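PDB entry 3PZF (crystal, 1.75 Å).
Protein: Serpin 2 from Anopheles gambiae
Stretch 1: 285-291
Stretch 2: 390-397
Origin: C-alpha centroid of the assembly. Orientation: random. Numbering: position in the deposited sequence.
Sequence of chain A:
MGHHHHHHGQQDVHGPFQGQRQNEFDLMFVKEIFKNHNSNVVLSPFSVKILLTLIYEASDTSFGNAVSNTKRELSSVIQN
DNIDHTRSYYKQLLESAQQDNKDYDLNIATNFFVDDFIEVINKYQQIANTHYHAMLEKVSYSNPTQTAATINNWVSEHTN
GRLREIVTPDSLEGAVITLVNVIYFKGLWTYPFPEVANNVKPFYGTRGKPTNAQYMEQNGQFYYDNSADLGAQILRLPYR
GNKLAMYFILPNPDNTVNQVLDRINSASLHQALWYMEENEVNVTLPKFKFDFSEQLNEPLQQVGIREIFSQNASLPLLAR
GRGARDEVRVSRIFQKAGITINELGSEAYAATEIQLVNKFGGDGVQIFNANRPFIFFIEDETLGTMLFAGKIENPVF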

# COMPACT_ATOMS: atom_id res chain seq x y z
N LEU A 285 18.83 3.92 -10.18
CA LEU A 285 18.01 3.55 -9.01
C LEU A 285 18.75 2.50 -8.22
O LEU A 285 19.39 1.61 -8.80
N PRO A 286 18.65 2.59 -6.89
CA PRO A 286 19.22 1.51 -6.08
C PRO A 286 18.25 0.35 -6.04
O PRO A 286 17.04 0.58 -5.97
N LYS A 287 18.75 -0.87 -6.12
CA LYS A 287 17.89 -2.03 -5.98
C LYS A 287 17.52 -2.19 -4.50
O LYS A 287 18.29 -1.82 -3.61
N PHE A 288 16.32 -2.72 -4.24
CA PHE A 288 15.93 -2.98 -2.86
C PHE A 288 14.94 -4.11 -2.77
O PHE A 288 14.17 -4.38 -3.71
N LYS A 289 14.99 -4.79 -1.63
CA LYS A 289 14.05 -5.84 -1.30
C LYS A 289 13.80 -5.78 0.20
O LYS A 289 14.72 -5.98 1.00
N PHE A 290 12.55 -5.53 0.61
CA PHE A 290 12.26 -5.46 2.03
C PHE A 290 10.76 -5.64 2.28
O PHE A 290 9.96 -5.67 1.35
N ASP A 291 10.41 -5.77 3.54
CA ASP A 291 9.01 -5.78 3.88
C ASP A 291 8.77 -4.89 5.09
O ASP A 291 9.70 -4.44 5.77
N GLY A 390 5.59 3.99 -0.49
CA GLY A 390 6.69 3.67 0.42
C GLY A 390 7.78 4.70 0.29
O GLY A 390 7.69 5.65 -0.52
N LYS A 391 8.82 4.53 1.10
CA LYS A 391 9.99 5.36 0.93
C LYS A 391 11.22 4.53 1.19
O LYS A 391 11.17 3.51 1.87
N ILE A 392 12.32 4.97 0.60
CA ILE A 392 13.60 4.31 0.78
C ILE A 392 14.47 5.24 1.59
O ILE A 392 14.74 6.35 1.17
N GLU A 393 14.89 4.81 2.78
CA GLU A 393 15.87 5.55 3.58
C GLU A 393 17.26 4.88 3.52
O GLU A 393 18.29 5.54 3.72
N ASN A 394 17.29 3.59 3.21
CA ASN A 394 18.54 2.81 3.21
C ASN A 394 18.31 1.54 2.41
O ASN A 394 17.86 0.52 2.96
N PRO A 395 18.54 1.61 1.09
CA PRO A 395 18.14 0.48 0.25
C PRO A 395 19.03 -0.71 0.43
O PRO A 395 20.24 -0.62 0.24
N VAL A 396 18.42 -1.83 0.81
CA VAL A 396 19.17 -3.06 0.98
C VAL A 396 18.56 -4.06 0.02
O VAL A 396 17.34 -4.18 -0.09
N PHE A 397 19.42 -4.75 -0.72
CA PHE A 397 18.99 -5.79 -1.63
C PHE A 397 19.69 -7.09 -1.21
O PHE A 397 19.10 -7.89 -0.49
OXT PHE A 397 20.85 -7.38 -1.52

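Leu 285 lies out of reach, so the packing begins at Pro 286, whose CA-to-CB bond points toward stretch 2 and whose ring meets another proline: Pro 286 CB lies 3.6 Å from Pro 395 CG, a compact apolar contact between two rings that need no polar partner. The CA-to-CB bond of Lys 287 also points toward the partner. The backbone sets Lys 287 CB off-centre over the Phe 397 ring, 4.3 Å from its centroid; from there the side chain leaves with chi1 m, and Lys 287 NZ, 5.5 Å from the Phe 397 ring centroid, adds at most a weak cation-pi attraction and is hydrogen-bonded elsewhere in the structure.

Phe 288 (chi1 p) directs CA-to-CB away overall, yet its broad ring receives Ile 392 CD1 (chi1 m, chi2 m) over one face, 3.6 Å from the centroid of the Phe 288 ring. Lys 289 anchors the backbone: Lys 289 N donates to Val 396 O at 2.9 Å, nearly linear. Lys 289 CB packs 4.0 Å from Phe 397 CD1, while the extended all-t chain leads its amine away, as suits an exposed lysine. Water 1 donates to Lys 289 O and Phe 397 O, each 2.8 Å from the water oxygen, bridging a backbone carbonyl and the C-terminal carboxylate, two acceptors that could not hydrogen-bond each other.

Phe 290 (chi1 p) starts sideways, but its ring comes nearer, placing Phe 290 CE2 3.5 Å from Ile 392 CD1; that one methyl thus serves both phenylalanines. Asp 291 makes no contact.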

# COMPACT_ATOMS: atom_id res chain seq x y z
CB LEU A 285 16.68 2.95 -9.42
CG LEU A 285 15.67 3.94 -10.02
CD1 LEU A 285 14.50 3.11 -10.52
CD2 LEU A 285 15.20 4.90 -8.94
CB PRO A 286 19.35 2.14 -4.69
CG PRO A 286 18.23 3.17 -4.64
CD PRO A 286 18.10 3.69 -6.07
CB LYS A 287 18.60 -3.27 -6.53
CG LYS A 287 18.80 -3.19 -8.06
CD LYS A 287 19.38 -4.45 -8.66
CE LYS A 287 20.90 -4.49 -8.50
NZ LYS A 287 21.53 -5.71 -9.12
CB PHE A 288 15.39 -1.71 -2.16
CG PHE A 288 14.25 -1.02 -2.90
CD1 PHE A 288 14.48 0.13 -3.68
CD2 PHE A 288 12.95 -1.50 -2.78
CE1 PHE A 288 13.41 0.80 -4.33
CE2 PHE A 288 11.88 -0.85 -3.44
CZ PHE A 288 12.11 0.30 -4.23
CB LYS A 289 14.64 -7.19 -1.67
CG LYS A 289 13.77 -8.39 -1.25
CD LYS A 289 14.37 -9.69 -1.71
CE LYS A 289 13.39 -10.85 -1.49
NZ LYS A 289 13.94 -12.15 -1.99
CB PHE A 290 12.72 -4.11 2.64
CG PHE A 290 11.89 -2.89 2.21
CD1 PHE A 290 10.86 -2.38 3.01
CD2 PHE A 290 12.18 -2.23 1.01
CE1 PHE A 290 10.12 -1.26 2.61
CE2 PHE A 290 11.44 -1.13 0.60
CZ PHE A 290 10.41 -0.62 1.39
CB ASP A 291 8.51 -7.21 4.09
CG ASP A 291 9.33 -7.97 5.03
OD1 ASP A 291 9.38 -7.59 6.22
OD2 ASP A 291 9.90 -8.99 4.59
CB LYS A 391 9.94 6.56 1.87
CG LYS A 391 9.88 6.16 3.33
CD LYS A 391 10.15 7.34 4.23
CE LYS A 391 10.18 6.87 5.69
NZ LYS A 391 10.63 7.92 6.63
CB ILE A 392 14.24 4.05 -0.58
CG1 ILE A 392 13.41 3.03 -1.37
CG2 ILE A 392 15.69 3.55 -0.45
CD1 ILE A 392 13.19 1.69 -0.61
CB GLU A 393 15.40 5.57 5.04
CG GLU A 393 14.13 6.35 5.30
CD GLU A 393 14.36 7.85 5.36
OE1 GLU A 393 15.48 8.33 5.04
OE2 GLU A 393 13.39 8.55 5.72
CB ASN A 394 18.92 2.43 4.65
CG ASN A 394 20.21 1.57 4.74
OD1 ASN A 394 20.88 1.31 3.75
ND2 ASN A 394 20.53 1.13 5.95
CB PRO A 395 18.24 1.03 -1.17
CG PRO A 395 19.33 2.11 -1.08
CD PRO A 395 19.13 2.72 0.31
CB VAL A 396 19.09 -3.62 2.42
CG1 VAL A 396 19.70 -5.01 2.46
CG2 VAL A 396 19.80 -2.69 3.40
CB PHE A 397 19.29 -5.43 -3.08
CG PHE A 397 18.71 -6.39 -4.09
CD1 PHE A 397 17.37 -6.28 -4.47
CD2 PHE A 397 19.50 -7.36 -4.69
CE1 PHE A 397 16.83 -7.15 -5.40
CE2 PHE A 397 18.96 -8.23 -5.62
CZ PHE A 397 17.62 -8.13 -5.98
O HOH W 1 16.93 -7.62 1.28